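PDB 3E2V: 3'-5'-exonuclease from Saccharomyces cerevisiae, which probably cuts double-stranded DNA as an endonuclease and degrades it from the 3' end as an exonuclease, with magnesium as the likely cofactor. Local coordinates for residues A206-V211 with L262-N267; Q212-F217 with Y242-D247. All coordinates share one frame; numbering follows the deposited sequence.

Interaction 1. Residues A206-V211 with L262-N267; sequences ACDDFV and LQKLLN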
loop_
_atom_site.group_PDB
_atom_site.type_symbol
_atom_site.label_atom_id
_atom_site.label_comp_id
_atom_site.label_asym_id
_atom_site.label_seq_id
_atom_site.Cartn_x
_atom_site.Cartn_y
_atom_site.Cartn_z
ATOM N N ALA A 206 10.042 3.129 12.373
ATOM C CA ALA A 206 9.606 4.411 12.906
ATOM C C ALA A 206 8.413 4.237 13.849
ATOM O O ALA A 206 7.589 5.132 13.958
ATOM C CB ALA A 206 9.226 5.336 11.753
ATOM N N CYS A 207 8.314 3.100 14.533
ATOM C CA CYS A 207 7.064 2.784 15.209
ATOM C C CYS A 207 6.672 3.816 16.257
ATOM O O CYS A 207 5.523 4.281 16.272
ATOM C CB CYS A 207 7.104 1.379 15.798
ATOM S SG CYS A 207 5.442 0.782 16.268
ATOM N N ASP A 208 7.598 4.184 17.139
ATOM C CA ASP A 208 7.228 5.097 18.218
ATOM C C ASP A 208 6.755 6.457 17.693
ATOM O O ASP A 208 5.729 6.968 18.151
ATOM C CB ASP A 208 8.359 5.268 19.238
ATOM C CG ASP A 208 8.526 4.058 20.139
ATOM O OD1 ASP A 208 7.599 3.221 20.264
ATOM O OD2 ASP A 208 9.611 3.955 20.742
ATOM N N ASP A 209 7.472 7.020 16.711
ATOM C CA ASP A 209 7.076 8.313 16.158
ATOM C C ASP A 209 5.770 8.224 15.367
ATOM O O ASP A 209 4.964 9.154 15.385
ATOM C CB ASP A 209 8.170 8.888 15.264
ATOM C CG ASP A 209 9.366 9.429 16.054
ATOM O OD1 ASP A 209 9.337 9.396 17.305
ATOM O OD2 ASP A 209 10.335 9.888 15.422
ATOM N N PHE A 210 5.565 7.103 14.677
ATOM C CA PHE A 210 4.352 6.862 13.878
ATOM C C PHE A 210 3.156 6.816 14.818
ATOM O O PHE A 210 2.147 7.490 14.591
ATOM C CB PHE A 210 4.567 5.528 13.154
ATOM C CG PHE A 210 3.435 5.058 12.265
ATOM C CD1 PHE A 210 3.270 5.573 10.979
ATOM C CD2 PHE A 210 2.633 3.990 12.661
ATOM C CE1 PHE A 210 2.274 5.067 10.122
ATOM C CE2 PHE A 210 1.626 3.482 11.814
ATOM C CZ PHE A 210 1.447 4.044 10.546
ATOM N N VAL A 211 3.283 6.052 15.906
ATOM C CA VAL A 211 2.203 5.951 16.895
ATOM C C VAL A 211 1.956 7.289 17.582
ATOM O O VAL A 211 0.804 7.662 17.807
ATOM C CB VAL A 211 2.495 4.814 17.906
ATOM C CG1 VAL A 211 1.564 4.900 19.136
ATOM C CG2 VAL A 211 2.331 3.457 17.211
ATOM N N LEU A 262 4.178 -4.585 16.835
ATOM C CA LEU A 262 2.820 -5.027 16.510
ATOM C C LEU A 262 1.844 -4.679 17.630
ATOM O O LEU A 262 0.756 -4.189 17.376
ATOM C CB LEU A 262 2.764 -6.527 16.213
ATOM C CG LEU A 262 1.351 -7.079 16.012
ATOM C CD1 LEU A 262 0.684 -6.461 14.765
ATOM C CD2 LEU A 262 1.351 -8.614 15.934
ATOM N N GLN A 263 2.222 -4.960 18.879
ATOM C CA GLN A 263 1.339 -4.669 19.994
ATOM C C GLN A 263 1.081 -3.154 20.119
ATOM O O GLN A 263 -0.045 -2.740 20.402
ATOM C CB GLN A 263 1.887 -5.281 21.281
ATOM C CG GLN A 263 1.884 -6.812 21.262
ATOM C CD GLN A 263 0.499 -7.387 20.968
ATOM O OE1 GLN A 263 -0.494 -6.981 21.577
ATOM N NE2 GLN A 263 0.430 -8.330 20.036
ATOM N N LYS A 264 2.096 -2.333 19.875
ATOM C CA LYS A 264 1.881 -0.886 19.894
ATOM C C LYS A 264 0.853 -0.478 18.837
ATOM O O LYS A 264 -0.009 0.376 19.099
ATOM C CB LYS A 264 3.195 -0.134 19.669
ATOM C CG LYS A 264 4.180 -0.230 20.855
ATOM C CD LYS A 264 5.552 0.300 20.481
ATOM C CE LYS A 264 6.460 0.281 21.701
ATOM N NZ LYS A 264 7.863 0.671 21.387
ATOM N N LEU A 265 0.938 -1.075 17.648
ATOM C CA LEU A 265 -0.002 -0.732 16.586
ATOM C C LEU A 265 -1.416 -1.212 16.915
ATOM O O LEU A 265 -2.387 -0.460 16.757
ATOM C CB LEU A 265 0.474 -1.305 15.243
ATOM C CG LEU A 265 1.787 -0.720 14.690
ATOM C CD1 LEU A 265 2.196 -1.514 13.470
ATOM C CD2 LEU A 265 1.615 0.740 14.320
ATOM N N LEU A 266 -1.545 -2.451 17.389
ATOM C CA LEU A 266 -2.873 -3.003 17.682
ATOM C C LEU A 266 -3.574 -2.248 18.790
ATOM O O LEU A 266 -4.803 -2.113 18.768
ATOM C CB LEU A 266 -2.803 -4.499 18.023
ATOM C CG LEU A 266 -2.334 -5.413 16.893
ATOM C CD1 LEU A 266 -2.093 -6.821 17.432
ATOM C CD2 LEU A 266 -3.326 -5.465 15.724
ATOM N N ASN A 267 -2.793 -1.745 19.741
ATOM C CA ASN A 267 -3.335 -1.035 20.897
ATOM C C ASN A 267 -3.660 0.429 20.599
ATOM O O ASN A 267 -4.406 1.071 21.346
ATOM C CB ASN A 267 -2.379 -1.186 22.089
ATOM C CG ASN A 267 -2.412 -2.588 22.688
ATOM O OD1 ASN A 267 -3.463 -3.233 22.747
ATOM N ND2 ASN A 267 -1.256 -3.072 23.120
#
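The F210 ring meets L265 at its rim: CD2 of L265 lies at the ring edge, near its plane and close to CE2 and CD2 of F210, 3.7 Å from CE2. CG of F210 stands anti to the backbone N (chi1 180°), on the side facing helix 262-267, and the two side chains cross at about a right angle. V211, the next residue, brings CG2 to 4.0 Å from the same methyl, CD2 of L265, and C207 adds its SG 4.3 Å from CG of L265. At the solvent-exposed edge of the contact, D208 and K264 form a salt bridge. The K264 chain runs extended beyond CG, bringing NZ to 2.8 Å from OD1 of D208, on the syn lone pair of that oxygen; CD and CE of K264 also pass close to OD1. F210 and L265 both pack inward on V252 of strand 250-252, F210 also on L201 and M203 of strand 199-204. The axes of the short helical segments 207-211 and 262-267 run nearly parallel (6°), 10.4 Å apart, as expected of two neighbouring outer helices of the TIM-barrel-like TatD fold, each following a strand of the parallel sheet.

Interaction 2. Residues Q212-F217 with Y242-D247; sequences QILERF and YKFHPD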
loop_
_atom_site.group_PDB
_atom_site.type_symbol
_atom_site.label_atom_id
_atom_site.label_comp_id
_atom_site.label_asym_id
_atom_site.label_seq_id
_atom_site.Cartn_x
_atom_site.Cartn_y
_atom_site.Cartn_z
ATOM N N GLN A 212 3.028 8.017 17.904
ATOM C CA GLN A 212 2.886 9.312 18.552
ATOM C C GLN A 212 2.034 10.270 17.701
ATOM O O GLN A 212 1.149 10.955 18.219
ATOM C CB GLN A 212 4.265 9.913 18.828
ATOM C CG GLN A 212 4.207 11.212 19.616
ATOM C CD GLN A 212 5.577 11.806 19.871
ATOM O OE1 GLN A 212 5.867 12.253 20.983
ATOM N NE2 GLN A 212 6.420 11.836 18.843
ATOM N N ILE A 213 2.298 10.326 16.396
ATOM C CA ILE A 213 1.530 11.216 15.530
ATOM C C ILE A 213 0.087 10.731 15.409
ATOM O O ILE A 213 -0.869 11.510 15.578
ATOM C CB ILE A 213 2.197 11.326 14.155
ATOM C CG1 ILE A 213 3.462 12.172 14.283
ATOM C CG2 ILE A 213 1.261 11.983 13.146
ATOM C CD1 ILE A 213 4.440 12.051 13.124
ATOM N N LEU A 214 -0.094 9.445 15.125
ATOM C CA LEU A 214 -1.448 8.934 14.963
ATOM C C LEU A 214 -2.300 9.030 16.222
ATOM O O LEU A 214 -3.518 9.257 16.130
ATOM C CB LEU A 214 -1.428 7.487 14.447
ATOM C CG LEU A 214 -0.951 7.363 12.999
ATOM C CD1 LEU A 214 -0.676 5.902 12.670
ATOM C CD2 LEU A 214 -1.994 7.918 12.042
ATOM N N GLU A 215 -1.677 8.849 17.383
ATOM C CA GLU A 215 -2.427 8.907 18.642
ATOM C C GLU A 215 -3.106 10.256 18.822
ATOM O O GLU A 215 -4.232 10.314 19.364
ATOM C CB GLU A 215 -1.527 8.595 19.834
ATOM C CG GLU A 215 -2.274 8.432 21.143
ATOM C CD GLU A 215 -2.391 9.739 21.923
ATOM O OE1 GLU A 215 -1.837 10.773 21.484
ATOM O OE2 GLU A 215 -3.041 9.725 22.996
ATOM N N ARG A 216 -2.443 11.332 18.384
ATOM C CA ARG A 216 -3.062 12.659 18.494
ATOM C C ARG A 216 -4.346 12.770 17.674
ATOM O O ARG A 216 -5.302 13.429 18.087
ATOM C CB ARG A 216 -2.083 13.773 18.123
ATOM C CG ARG A 216 -0.988 13.923 19.155
ATOM C CD ARG A 216 -0.295 15.276 19.049
ATOM N NE ARG A 216 0.142 15.574 17.690
ATOM C CZ ARG A 216 1.319 15.215 17.174
ATOM N NH1 ARG A 216 2.221 14.558 17.902
ATOM N NH2 ARG A 216 1.601 15.524 15.926
ATOM N N PHE A 217 -4.380 12.116 16.509
ATOM C CA PHE A 217 -5.586 12.091 15.695
ATOM C C PHE A 217 -6.632 11.089 16.217
ATOM O O PHE A 217 -7.825 11.292 16.033
ATOM C CB PHE A 217 -5.216 11.734 14.253
ATOM C CG PHE A 217 -4.519 12.845 13.507
ATOM C CD1 PHE A 217 -5.248 13.727 12.693
ATOM C CD2 PHE A 217 -3.141 13.036 13.630
ATOM C CE1 PHE A 217 -4.602 14.768 12.009
ATOM C CE2 PHE A 217 -2.491 14.063 12.928
ATOM C CZ PHE A 217 -3.223 14.934 12.132
ATOM N N TYR A 242 -8.957 18.328 15.038
ATOM C CA TYR A 242 -8.728 17.160 14.184
ATOM C C TYR A 242 -8.903 15.878 14.993
ATOM O O TYR A 242 -8.199 15.676 15.982
ATOM C CB TYR A 242 -7.314 17.190 13.622
ATOM C CG TYR A 242 -7.116 18.263 12.575
ATOM C CD1 TYR A 242 -7.473 18.029 11.252
ATOM C CD2 TYR A 242 -6.600 19.511 12.915
ATOM C CE1 TYR A 242 -7.313 18.999 10.280
ATOM C CE2 TYR A 242 -6.433 20.493 11.951
ATOM C CZ TYR A 242 -6.789 20.224 10.635
ATOM O OH TYR A 242 -6.624 21.182 9.665
ATOM N N LYS A 243 -9.809 15.006 14.552
ATOM C CA LYS A 243 -9.962 13.687 15.167
ATOM C C LYS A 243 -10.464 12.699 14.129
ATOM O O LYS A 243 -11.413 13.000 13.411
ATOM C CB LYS A 243 -10.945 13.726 16.370
ATOM C CG LYS A 243 -11.003 12.418 17.136
ATOM C CD LYS A 243 -12.016 12.464 18.276
ATOM C CE LYS A 243 -11.930 11.160 19.070
ATOM N NZ LYS A 243 -13.009 11.070 20.115
ATOM N N PHE A 244 -9.856 11.516 14.062
ATOM C CA PHE A 244 -10.369 10.504 13.149
ATOM C C PHE A 244 -11.814 10.130 13.482
ATOM O O PHE A 244 -12.194 9.971 14.651
ATOM C CB PHE A 244 -9.549 9.223 13.214
ATOM C CG PHE A 244 -8.132 9.335 12.713
ATOM C CD1 PHE A 244 -7.756 10.202 11.678
ATOM C CD2 PHE A 244 -7.180 8.480 13.237
ATOM C CE1 PHE A 244 -6.413 10.244 11.222
ATOM C CE2 PHE A 244 -5.849 8.511 12.781
ATOM C CZ PHE A 244 -5.472 9.388 11.762
ATOM N N HIS A 245 -12.613 9.958 12.434
ATOM C CA HIS A 245 -13.935 9.381 12.591
ATOM C C HIS A 245 -13.845 8.038 13.325
ATOM O O HIS A 245 -12.904 7.280 13.088
ATOM C CB HIS A 245 -14.543 9.163 11.207
ATOM C CG HIS A 245 -16.002 8.833 11.236
ATOM N ND1 HIS A 245 -16.471 7.562 11.472
ATOM C CD2 HIS A 245 -17.098 9.610 11.052
ATOM C CE1 HIS A 245 -17.793 7.567 11.449
ATOM N NE2 HIS A 245 -18.198 8.796 11.194
ATOM N N PRO A 246 -14.803 7.723 14.223
ATOM C CA PRO A 246 -14.658 6.490 14.988
ATOM C C PRO A 246 -14.694 5.222 14.131
ATOM O O PRO A 246 -14.247 4.177 14.601
ATOM C CB PRO A 246 -15.851 6.533 15.965
ATOM C CG PRO A 246 -16.836 7.417 15.315
ATOM C CD PRO A 246 -16.022 8.467 14.611
ATOM N N ASP A 247 -15.200 5.320 12.902
ATOM C CA ASP A 247 -15.211 4.172 11.987
ATOM C C ASP A 247 -14.119 4.199 10.909
ATOM O O ASP A 247 -14.060 3.302 10.071
ATOM C CB ASP A 247 -16.589 3.993 11.345
ATOM C CG ASP A 247 -17.701 3.782 12.377
ATOM O OD1 ASP A 247 -17.484 3.062 13.376
ATOM O OD2 ASP A 247 -18.807 4.329 12.163
#
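F217, near the C-terminal end of helix 207-219, faces the extended backbone of Y242-F244, which leaves the short strand 241-242 and continues as irregular loop toward strand 250-252. The CA atoms of F217 and K243 come within 4.7 Å, and one backbone hydrogen bond joins the segments: N of F244 donates to O of F217 at 2.8 Å, a nearly straight bond (163°). The same oxygen receives a CA-H...O contact from K243 (CA to O 3.3 Å), and CG of K243 passes beside it.

Next to this bond, the F244 ring presents one face to CB of F217. CG of F244 stands anti to its carbonyl carbon (chi1 -67°), a position that sets it beside the F217 carbonyl oxygen. CB of F217 sits over the centre of the F244 ring, 3.5 Å from the centroid, in a CH-pi contact. The two rings themselves, with planes at 23°, are slid so far apart that they barely overlap. At the edge of the F244 ring, near its plane, CD2 of L214 lies 3.8 Å from CZ. Y242 and F217 run side by side, pointing the same way, and CB of Y242 approaches CE1 of F217 at 4.0 Å.

Neighbouring elements complete the surroundings: L185 of helix 174-187 touches F217, F221 meets the F217 ring edge-to-face, and L268 of helix 259-268 packs on L214. The arrangement is an aromatic cluster at the end of an outer helix of the TIM-barrel-like fold, joining that helix to the connection that leads into the next barrel strand, 250-252.

In the fold
Both contacts use helix 207-219, interaction 1 its first turn and interaction 2 the turns that follow, and their centres lie 13 Å apart on the same side of the chain's centre. Along the sequence interaction 2 is nested within the loop closed by interaction 1: the helix follows strand 199-204, the connection through 242-247 returns to strand 250-252, and helix 259-268 comes next. Together they join one helix laterally to its neighbour and onward to the segment entering the adjacent strand. Strand 250-252 is followed directly by H253, a magnesium ligand; the F210 side chain of interaction 1 is about 8 Å from that of H253, whereas L214 of interaction 2 is about 11 Å away.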